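PDB 6MJP: lipopolysaccharide export system protein LptC from Vibrio cholerae, which is probably required to move lipopolysaccharide from the inner membrane towards the outer membrane, passing it on to the periplasmic protein LptA. Local coordinates for residues L39-G44 against H69-G74; N59-S64 against K84-G89; V149-P154 against Q161-N166. All blocks are in the same frame, centred on the assembly; numbering follows the deposited sequence.

Interaction 1 of 3, residues L39-G44 against H69-G74; sequences LPMFSG and HYAKSG
Phe42 and His69 face each other as an antiparallel hydrogen-bonded pair, and the backbone bonds of this pair hold the two segments together. Phe42 N donates to His69 O at 3.1 Å, in the plane of that carbonyl and with an N-H...O angle of 153°. The return bond, from His69 N to Phe42 O, measures 2.9 Å and comes in from above the carbonyl plane, 36° out of it. His69 O also accepts a second hydrogen bond, from Met41 N, but this one is weak, its angle only 124°. Met41 and Phe42 thus both sit opposite His69, which is a classic beta bulge.

Apolar packing flanks the bulge. Pro40 and Tyr70 lie side by side and point the same way: the CE1 corner of the Tyr70 ring approaches Pro40 CD to 3.6 Å. The phenol oxygen reaches the same proline ring, about equally far from CB and CD. Met41, extended through all its torsions, brings SD to 3.7 Å from Ala71 CB, while its methyl end continues away. Between Phe42 and His69 the side chains meet at their CB atoms, 3.8 Å apart, and the imidazole then leads away.

Strand 66-69 is flanked on its other side by strand 76-79, against which His69 packs on Thr76 and Tyr70 on Leu77. Ser43 OG is hydrogen-bonded to Asp68 of strand 66-69. On its other edge, strand 42-44 pairs antiparallel with a strand of the predicted permease chain, whose Ile183 packs on Met41, Phe42 and His69 and whose Arg212 makes a cation-pi contact with Phe42, so the LptC sheet runs on into its membrane partner.

Interaction 2 of 3, residues N59-S64 against K84-G89; sequences NYVITS and KVYREG
Val61 and Lys84 form an antiparallel hydrogen-bonded pair, each residue using both its N-H and its C=O. Lys84 N gives to Val61 O at 2.7 Å and Val61 N to Lys84 O at 3.0 Å, both in the plane of the accepting carbonyl. Beyond the non-hydrogen-bonded pair Tyr60-Val85, the link from Tyr86 N to Asn59 O has stretched to 3.5 Å and is weak. Lys84 O has a further neighbour, a CA-H...O contact from Tyr60 CA at 3.3 Å.

Among the side chains, Val61 and Tyr86 lie on one face of the sheet and cross obliquely, CG2 of the valine 3.7 Å from the ring atom CE1. The edge of the same ring, near its plane, is turned to Tyr60 CA and Asn59 O. Tyr60 projects from the other face; its CG sits between backbone N and carbonyl carbon (chi1 63°), and the phenol carries on away from strand 82-87 to bond Gln107. The polar end of Lys84 likewise leaves the pair, making a salt bridge to Glu95 on strand 91-97.

On its far side strand 58-64 joins strand 47-52, where Asn59 and Tyr60 both face Ser51 in a classic beta bulge. The pairing is part of one of the two antiparallel sheets of the beta-jellyroll that LptC shares with other Lpt proteins.

Interaction 3 of 3, residues V149-P154 against Q161-N166; sequences VELRGP and QAMKGN
Val149 and Met163 carry most of this contact, which has no hydrogen bond of its own; the methionine reaches from its backbone to Val149 and Leu151. With CG anti to the backbone N (chi1 -160°) and the chain extended beyond it, the thioether lies across Val149 at about a right angle. Val149 touches it at two points along its length: CG1 is 3.7 Å from the sulphur SD of Met163, and CG2 is 4.0 Å from CB at the root of the same side chain. Further out, Leu151 meets Met163 tip to tip, its CD1 4.0 Å from the methyl CE and CD2 about as close to both CE and SD. The valine and leucine are two residues apart on one strand, and both point to the methionine.

Gln161 adds its backbone: its CA lies 4.1 Å from Val149 N, while its side chain turns away. At Ala162 the chain takes positive phi and bends, after which Met163 turns toward Val149 and Leu151 of strand 148-152.

Strand 148-152 sits between strands 128-131 and 157-161, bonded through its backbone to both, as in Val149 with Gly160 and Glu150 with Thr130. Met163, by contrast, is bonded to Ala145 and leads into strand 164-166 at the edge of the other sheet. Its side chain therefore bridges the two sheets at this end, with Ala172 and Leu174 also packed against it.

Overall arrangement
The three contacts sample both sheets of the periplasmic jellyroll. Interaction 1 lies at strand 42-44, one outermost strand of its sheet within the chain, and interaction 3 includes strand 164-166, the other; their centres are 33 Å apart. Interaction 2 belongs to the second sheet, which also contains strand 148-152 of interaction 3, about 20 Å away centre to centre. Interactions 1 and 2 alternate along the chain, their centres 22 Å apart and their nearest atoms about 6 Å, without touching. Only interaction 1 meets another protein chain, the permease, consistent with lipopolysaccharide entering the LptC jellyroll from that end on its way to LptA.

Interaction 1 of 3, residues L39-G44 against H69-G74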
# COMPACT_ATOMS: atom_id res chain seq x y z
N LEU C 39 -18.62 -48.60 6.94
CA LEU C 39 -17.40 -49.28 6.51
C LEU C 39 -16.50 -49.48 7.72
O LEU C 39 -16.76 -48.90 8.78
CB LEU C 39 -16.70 -48.47 5.42
CG LEU C 39 -17.39 -48.41 4.05
CD1 LEU C 39 -16.61 -47.53 3.08
CD2 LEU C 39 -17.59 -49.81 3.49
N PRO C 40 -15.44 -50.29 7.62
CA PRO C 40 -14.52 -50.44 8.76
C PRO C 40 -13.88 -49.11 9.13
O PRO C 40 -13.16 -48.50 8.33
CB PRO C 40 -13.48 -51.45 8.25
CG PRO C 40 -13.65 -51.48 6.76
CD PRO C 40 -15.10 -51.22 6.53
N MET C 41 -14.15 -48.66 10.35
CA MET C 41 -13.64 -47.37 10.81
C MET C 41 -12.17 -47.43 11.19
O MET C 41 -11.47 -46.41 11.10
CB MET C 41 -14.47 -46.88 11.99
CG MET C 41 -14.27 -45.42 12.33
SD MET C 41 -15.25 -44.88 13.74
CE MET C 41 -14.95 -43.11 13.69
N PHE C 42 -11.68 -48.58 11.62
CA PHE C 42 -10.28 -48.77 11.96
C PHE C 42 -9.78 -50.04 11.29
O PHE C 42 -10.50 -51.04 11.21
CB PHE C 42 -10.06 -48.87 13.48
CG PHE C 42 -10.31 -47.58 14.22
CD1 PHE C 42 -9.25 -46.74 14.55
CD2 PHE C 42 -11.59 -47.21 14.58
CE1 PHE C 42 -9.48 -45.55 15.23
CE2 PHE C 42 -11.82 -46.02 15.26
CZ PHE C 42 -10.76 -45.20 15.58
N SER C 43 -8.54 -49.98 10.79
CA SER C 43 -7.93 -51.12 10.13
C SER C 43 -6.46 -51.18 10.52
O SER C 43 -5.83 -50.15 10.77
CB SER C 43 -8.06 -51.03 8.61
OG SER C 43 -7.44 -52.14 7.98
N GLY C 44 -5.93 -52.40 10.58
CA GLY C 44 -4.52 -52.59 10.88
C GLY C 44 -4.08 -53.97 10.46
O GLY C 44 -4.90 -54.88 10.28
N HIS C 69 -11.95 -52.71 13.11
CA HIS C 69 -12.87 -52.31 14.17
C HIS C 69 -14.00 -51.51 13.58
O HIS C 69 -13.77 -50.56 12.83
CB HIS C 69 -12.15 -51.49 15.24
CG HIS C 69 -12.78 -51.54 16.59
ND1 HIS C 69 -12.12 -51.14 17.74
CD2 HIS C 69 -14.01 -51.96 16.99
CE1 HIS C 69 -12.92 -51.31 18.78
NE2 HIS C 69 -14.06 -51.80 18.35
N TYR C 70 -15.24 -51.89 13.91
CA TYR C 70 -16.41 -51.18 13.42
C TYR C 70 -17.07 -50.38 14.54
O TYR C 70 -16.99 -50.75 15.72
CB TYR C 70 -17.40 -52.15 12.81
CG TYR C 70 -16.91 -52.84 11.56
CD1 TYR C 70 -17.22 -52.34 10.30
CD2 TYR C 70 -16.15 -54.01 11.63
CE1 TYR C 70 -16.79 -52.96 9.15
CE2 TYR C 70 -15.71 -54.64 10.48
CZ TYR C 70 -16.04 -54.11 9.24
OH TYR C 70 -15.61 -54.73 8.09
N ALA C 71 -17.73 -49.29 14.17
CA ALA C 71 -18.31 -48.37 15.14
C ALA C 71 -19.77 -48.64 15.47
O ALA C 71 -20.14 -48.64 16.64
CB ALA C 71 -18.17 -46.92 14.64
N LYS C 72 -20.62 -48.88 14.46
CA LYS C 72 -22.05 -49.00 14.71
C LYS C 72 -22.38 -50.18 15.63
O LYS C 72 -23.19 -50.05 16.55
CB LYS C 72 -22.81 -49.11 13.39
N SER C 73 -21.76 -51.34 15.40
CA SER C 73 -22.02 -52.51 16.22
C SER C 73 -20.94 -52.81 17.24
O SER C 73 -21.23 -53.43 18.27
CB SER C 73 -22.22 -53.76 15.34
OG SER C 73 -20.99 -54.19 14.77
N GLY C 74 -19.70 -52.40 16.99
CA GLY C 74 -18.61 -52.78 17.86
C GLY C 74 -18.24 -54.23 17.65
O GLY C 74 -18.04 -54.98 18.61

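Interaction 2 of 3, residues N59-S64 against K84-G89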
# COMPACT_ATOMS: atom_id res chain seq x y z
N ASN C 59 -5.53 -60.50 30.69
CA ASN C 59 -6.57 -61.52 30.49
C ASN C 59 -6.24 -62.43 29.31
O ASN C 59 -6.21 -63.66 29.45
CB ASN C 59 -7.94 -60.84 30.31
CG ASN C 59 -9.11 -61.83 30.34
OD1 ASN C 59 -9.06 -62.88 30.99
ND2 ASN C 59 -10.19 -61.48 29.65
N TYR C 60 -5.98 -61.86 28.13
CA TYR C 60 -5.72 -62.66 26.94
C TYR C 60 -4.96 -61.80 25.93
O TYR C 60 -4.79 -60.59 26.12
CB TYR C 60 -7.02 -63.20 26.32
CG TYR C 60 -7.95 -62.12 25.84
CD1 TYR C 60 -7.82 -61.56 24.57
CD2 TYR C 60 -8.96 -61.63 26.65
CE1 TYR C 60 -8.66 -60.56 24.13
CE2 TYR C 60 -9.82 -60.63 26.22
CZ TYR C 60 -9.66 -60.10 24.95
OH TYR C 60 -10.49 -59.10 24.50
N VAL C 61 -4.52 -62.44 24.85
CA VAL C 61 -3.78 -61.79 23.77
C VAL C 61 -4.30 -62.34 22.46
O VAL C 61 -4.43 -63.56 22.30
CB VAL C 61 -2.26 -62.01 23.89
CG1 VAL C 61 -1.53 -61.45 22.67
CG2 VAL C 61 -1.71 -61.41 25.18
N ILE C 62 -4.61 -61.45 21.52
CA ILE C 62 -5.02 -61.84 20.17
C ILE C 62 -3.99 -61.27 19.20
O ILE C 62 -3.92 -60.04 19.02
CB ILE C 62 -6.42 -61.34 19.81
CG1 ILE C 62 -7.42 -61.71 20.91
CG2 ILE C 62 -6.85 -61.95 18.50
CD1 ILE C 62 -8.85 -61.36 20.56
N THR C 63 -3.21 -62.15 18.59
CA THR C 63 -2.24 -61.77 17.57
C THR C 63 -2.80 -62.19 16.21
O THR C 63 -2.94 -63.39 15.94
CB THR C 63 -0.88 -62.40 17.84
OG1 THR C 63 -0.45 -62.07 19.17
CG2 THR C 63 0.15 -61.90 16.85
N SER C 64 -3.11 -61.21 15.37
CA SER C 64 -3.69 -61.44 14.05
C SER C 64 -2.87 -60.73 12.99
O SER C 64 -2.05 -59.85 13.30
CB SER C 64 -5.15 -60.97 14.00
OG SER C 64 -5.25 -59.58 14.24
N LYS C 84 -4.14 -66.24 22.81
CA LYS C 84 -3.45 -66.86 23.94
C LYS C 84 -4.23 -66.55 25.22
O LYS C 84 -4.37 -65.39 25.60
CB LYS C 84 -2.02 -66.35 24.03
CG LYS C 84 -1.31 -66.36 22.68
CD LYS C 84 0.07 -65.72 22.76
CE LYS C 84 0.82 -65.85 21.43
NZ LYS C 84 1.04 -67.27 21.04
N VAL C 85 -4.74 -67.59 25.87
CA VAL C 85 -5.43 -67.42 27.15
C VAL C 85 -4.42 -67.56 28.27
O VAL C 85 -3.50 -68.39 28.20
CB VAL C 85 -6.58 -68.44 27.30
CG1 VAL C 85 -7.37 -68.15 28.56
CG2 VAL C 85 -7.49 -68.37 26.10
N TYR C 86 -4.55 -66.73 29.30
CA TYR C 86 -3.60 -66.70 30.39
C TYR C 86 -4.31 -66.91 31.72
O TYR C 86 -5.31 -66.24 32.00
CB TYR C 86 -2.84 -65.37 30.43
CG TYR C 86 -1.84 -65.19 29.31
CD1 TYR C 86 -2.24 -64.72 28.07
CD2 TYR C 86 -0.49 -65.47 29.50
CE1 TYR C 86 -1.34 -64.54 27.04
CE2 TYR C 86 0.43 -65.29 28.47
CZ TYR C 86 -0.01 -64.82 27.25
OH TYR C 86 0.89 -64.64 26.21
N ARG C 87 -3.79 -67.82 32.53
CA ARG C 87 -4.24 -68.01 33.90
C ARG C 87 -3.44 -67.06 34.78
O ARG C 87 -2.23 -67.23 34.94
CB ARG C 87 -4.06 -69.46 34.33
N GLU C 88 -4.12 -66.06 35.34
CA GLU C 88 -3.49 -65.01 36.15
C GLU C 88 -2.43 -64.22 35.39
O GLU C 88 -1.56 -63.59 36.00
CB GLU C 88 -2.89 -65.58 37.44
CG GLU C 88 -3.91 -66.12 38.42
CD GLU C 88 -3.28 -66.58 39.72
OE1 GLU C 88 -2.03 -66.53 39.83
OE2 GLU C 88 -4.03 -66.99 40.63
N GLY C 89 -2.47 -64.25 34.05
CA GLY C 89 -1.56 -63.46 33.23
C GLY C 89 -0.16 -64.02 33.07
O GLY C 89 0.49 -63.73 32.05

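Interaction 3 of 3, residues V149-P154 against Q161-N166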
# COMPACT_ATOMS: atom_id res chain seq x y z
N VAL C 149 -16.23 -81.95 16.30
CA VAL C 149 -15.20 -81.70 17.30
C VAL C 149 -14.28 -82.92 17.36
O VAL C 149 -14.74 -84.06 17.21
CB VAL C 149 -15.83 -81.43 18.69
CG1 VAL C 149 -14.75 -81.25 19.75
CG2 VAL C 149 -16.74 -80.22 18.64
N GLU C 150 -12.99 -82.68 17.57
CA GLU C 150 -12.03 -83.76 17.71
C GLU C 150 -11.06 -83.44 18.84
O GLU C 150 -10.45 -82.37 18.85
CB GLU C 150 -11.25 -84.00 16.41
CG GLU C 150 -10.32 -85.20 16.46
CD GLU C 150 -9.48 -85.35 15.21
OE1 GLU C 150 -9.03 -84.32 14.66
OE2 GLU C 150 -9.26 -86.50 14.77
N LEU C 151 -10.93 -84.36 19.79
CA LEU C 151 -10.04 -84.20 20.93
C LEU C 151 -8.89 -85.19 20.83
O LEU C 151 -9.09 -86.36 20.49
CB LEU C 151 -10.77 -84.39 22.26
CG LEU C 151 -12.13 -83.71 22.43
CD1 LEU C 151 -12.69 -83.95 23.82
CD2 LEU C 151 -12.01 -82.24 22.16
N ARG C 152 -7.68 -84.71 21.12
CA ARG C 152 -6.49 -85.55 21.09
C ARG C 152 -5.80 -85.41 22.43
O ARG C 152 -5.30 -84.33 22.77
CB ARG C 152 -5.55 -85.17 19.94
N GLY C 153 -5.80 -86.49 23.20
CA GLY C 153 -5.12 -86.50 24.45
C GLY C 153 -3.79 -87.18 24.21
O GLY C 153 -3.52 -87.74 23.13
N PRO C 154 -2.93 -87.12 25.24
CA PRO C 154 -1.63 -87.80 25.17
C PRO C 154 -1.69 -89.31 25.02
O PRO C 154 -0.94 -89.89 24.22
CB PRO C 154 -0.97 -87.39 26.50
N GLN C 161 -19.24 -84.41 18.59
CA GLN C 161 -19.74 -83.14 18.08
C GLN C 161 -20.56 -82.43 19.16
O GLN C 161 -20.95 -83.02 20.16
CB GLN C 161 -20.58 -83.34 16.81
CG GLN C 161 -21.67 -84.40 16.94
CD GLN C 161 -22.44 -84.62 15.64
OE1 GLN C 161 -21.94 -84.32 14.55
NE2 GLN C 161 -23.65 -85.14 15.75
N ALA C 162 -20.79 -81.13 18.93
CA ALA C 162 -21.72 -80.31 19.71
C ALA C 162 -21.23 -80.08 21.15
O ALA C 162 -21.96 -80.29 22.12
CB ALA C 162 -23.12 -80.91 19.71
N MET C 163 -19.99 -79.59 21.27
CA MET C 163 -19.34 -79.43 22.56
C MET C 163 -19.70 -78.09 23.21
O MET C 163 -20.07 -77.12 22.54
CB MET C 163 -17.83 -79.56 22.40
CG MET C 163 -17.06 -79.89 23.66
SD MET C 163 -15.32 -80.11 23.25
CE MET C 163 -14.63 -80.56 24.84
N LYS C 164 -19.59 -78.05 24.54
CA LYS C 164 -19.84 -76.83 25.30
C LYS C 164 -19.04 -76.90 26.59
O LYS C 164 -19.41 -77.64 27.51
CB LYS C 164 -21.31 -76.63 25.60
CG LYS C 164 -21.56 -75.45 26.54
CD LYS C 164 -23.01 -75.36 26.97
CE LYS C 164 -23.37 -76.52 27.89
NZ LYS C 164 -22.58 -76.52 29.14
N GLY C 165 -17.96 -76.11 26.70
CA GLY C 165 -17.25 -76.00 27.96
C GLY C 165 -16.67 -74.63 28.29
O GLY C 165 -17.09 -73.62 27.72
N ASN C 166 -15.74 -74.57 29.23
CA ASN C 166 -15.01 -73.34 29.49
C ASN C 166 -13.58 -73.64 29.85
O ASN C 166 -13.28 -74.65 30.50
CB ASN C 166 -15.63 -72.55 30.65
CG ASN C 166 -15.81 -73.38 31.91
OD1 ASN C 166 -15.48 -74.58 31.95
ND2 ASN C 166 -16.33 -72.75 32.96